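Local structure of leucine rich repeat and phosphatase domain containing protein (Entamoeba histolytica, 3EMU) at residues I36-L41 with I77-R82. The protein probably acts as a dual-specificity phosphatase, hydrolysing phosphate esters on protein residues or another phosphorylated substrate. Numbering follows the deposited sequence.
Sequences ISSILL and IKFIIR
The phenyl ring of F79 points its far rim at the strand backbone between S38 and L40. The backbone N of I39 lies at the ring's edge, in its plane, whereas S38 CB, the I39 carbonyl and L40 N approach obliquely. Ring atom CZ comes 3.4 Å from I39 O and 3.7 Å from S38 CB. In the modelled conformer of R82, three residues further along the helix, one face of the guanidinium turns toward the CD1 corner of the ring, with F79 CD1 3.5 Å above its plane and offset toward the rim; a second conformer makes this approach doubtful. F79 CG is anti to the backbone N (chi1 179°), and the length of phenylalanine suits segment axes 9.5 Å apart.

On the strand, the CB atoms of S38 and L40 point toward the helix, that of I39 away. Small S38 lets the ring tip come up to the backbone. Branched L40 slides past F79 in the opposite direction, its CD1 lying 3.9 Å from F79 CD2, and sends its other methyl, CD2, to I80 CG1 at 4.1 Å, where the two side chains cross at about a right angle.

Strand 36-42 lies in the sheet between strands 89-94 and 55-59, and residues 77-82 of helix 68-85 run nearly antiparallel to 36-41 (169°), packing on one sheet face as in the phosphatase alpha/beta fold. F79 also touches V90 and L57 on those flanking strands. The buried S38 hydroxyl has a weak hydrogen bond to R86, and R82 NH2, in the same modelled conformer, a salt bridge with D55. No hydrogen bond joins the two segments, so their cohesion rests on apolar side-chain contacts and the fit of one aromatic ring against the strand.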
# COMPACT_ATOMS: atom_id res chain seq x y z
N ILE A 36 6.62 13.12 4.63
CA ILE A 36 6.72 12.05 3.68
C ILE A 36 7.92 12.25 2.77
O ILE A 36 8.11 13.31 2.17
CB ILE A 36 5.39 11.92 2.90
CG1 ILE A 36 4.29 11.38 3.84
CG2 ILE A 36 5.58 11.09 1.63
CD1 ILE A 36 2.84 11.63 3.33
N SER A 37 8.76 11.23 2.64
CA SER A 37 9.98 11.36 1.86
C SER A 37 10.09 10.20 0.92
O SER A 37 11.09 10.07 0.22
CB SER A 37 11.23 11.39 2.75
OG SER A 37 11.18 10.34 3.72
N SER A 38 9.08 9.34 0.91
CA SER A 38 9.10 8.22 -0.01
C SER A 38 7.75 8.08 -0.65
O SER A 38 6.73 8.29 -0.02
CB SER A 38 9.37 6.89 0.71
OG SER A 38 10.72 6.75 1.03
N ILE A 39 7.79 7.64 -1.90
CA ILE A 39 6.59 7.37 -2.63
C ILE A 39 6.68 6.03 -3.33
O ILE A 39 7.65 5.73 -4.02
CB ILE A 39 6.24 8.55 -3.61
CG1 ILE A 39 6.15 9.84 -2.77
CG2 ILE A 39 4.90 8.29 -4.35
CD1 ILE A 39 5.40 10.98 -3.46
N LEU A 40 5.65 5.21 -3.10
CA LEU A 40 5.57 3.90 -3.72
C LEU A 40 4.48 3.98 -4.77
O LEU A 40 3.31 4.15 -4.47
CB LEU A 40 5.23 2.82 -2.66
CG LEU A 40 5.25 1.36 -3.10
CD1 LEU A 40 6.56 1.07 -3.81
CD2 LEU A 40 5.06 0.45 -1.88
N LEU A 41 4.90 3.85 -6.01
CA LEU A 41 4.00 3.94 -7.13
C LEU A 41 3.59 2.56 -7.51
O LEU A 41 4.42 1.78 -7.94
CB LEU A 41 4.69 4.62 -8.32
CG LEU A 41 5.25 6.03 -8.04
CD1 LEU A 41 6.08 6.58 -9.23
CD2 LEU A 41 4.14 7.00 -7.76
N ILE A 77 7.33 -4.30 0.72
CA ILE A 77 7.44 -4.31 2.20
C ILE A 77 8.78 -3.69 2.66
O ILE A 77 8.86 -2.87 3.58
CB ILE A 77 7.23 -5.75 2.72
CG1 ILE A 77 5.74 -6.08 2.57
CG2 ILE A 77 7.74 -5.89 4.15
CD1 ILE A 77 5.35 -7.47 3.03
N LYS A 78 9.82 -4.03 1.90
CA LYS A 78 11.16 -3.55 2.14
C LYS A 78 11.29 -2.01 2.06
O LYS A 78 11.86 -1.36 2.98
CB LYS A 78 12.10 -4.22 1.13
CG LYS A 78 13.54 -3.91 1.48
CD LYS A 78 14.49 -4.04 0.29
CE LYS A 78 15.97 -4.01 0.78
NZ LYS A 78 16.94 -4.18 -0.40
N PHE A 79 10.77 -1.44 0.96
CA PHE A 79 10.80 0.01 0.73
C PHE A 79 9.99 0.63 1.83
O PHE A 79 10.41 1.59 2.46
CB PHE A 79 10.20 0.27 -0.67
CG PHE A 79 10.13 1.73 -1.08
CD1 PHE A 79 11.26 2.39 -1.62
CD2 PHE A 79 8.92 2.43 -1.01
CE1 PHE A 79 11.18 3.73 -2.05
CE2 PHE A 79 8.83 3.77 -1.44
CZ PHE A 79 9.97 4.42 -1.96
N ILE A 80 8.85 0.02 2.16
CA ILE A 80 8.06 0.57 3.28
C ILE A 80 8.79 0.53 4.64
O ILE A 80 8.78 1.48 5.41
CB ILE A 80 6.70 -0.13 3.40
CG1 ILE A 80 5.86 0.14 2.14
CG2 ILE A 80 5.95 0.32 4.65
CD1 ILE A 80 4.55 -0.63 2.07
N ILE A 81 9.41 -0.60 4.96
CA ILE A 81 10.06 -0.69 6.27
C ILE A 81 11.29 0.22 6.28
O ILE A 81 11.57 0.86 7.29
CB ILE A 81 10.36 -2.18 6.69
CG1 ILE A 81 9.09 -2.78 7.24
CG2 ILE A 81 11.40 -2.22 7.81
CD1 ILE A 81 9.02 -4.23 7.19
N ARG A 82 12.00 0.33 5.16
CA ARG A 82 13.08 1.33 5.05
C ARG A 82 12.63 2.73 5.46
O ARG A 82 13.42 3.52 5.97
CB ARG A 82 13.65 1.40 3.64
CG ARG A 82 14.70 2.49 3.44
CD ARG A 82 15.30 2.46 2.04
NE ARG A 82 14.73 3.42 1.09
CZ ARG A 82 14.80 3.28 -0.24
NH1 ARG A 82 15.37 2.22 -0.78
NH2 ARG A 82 14.27 4.20 -1.04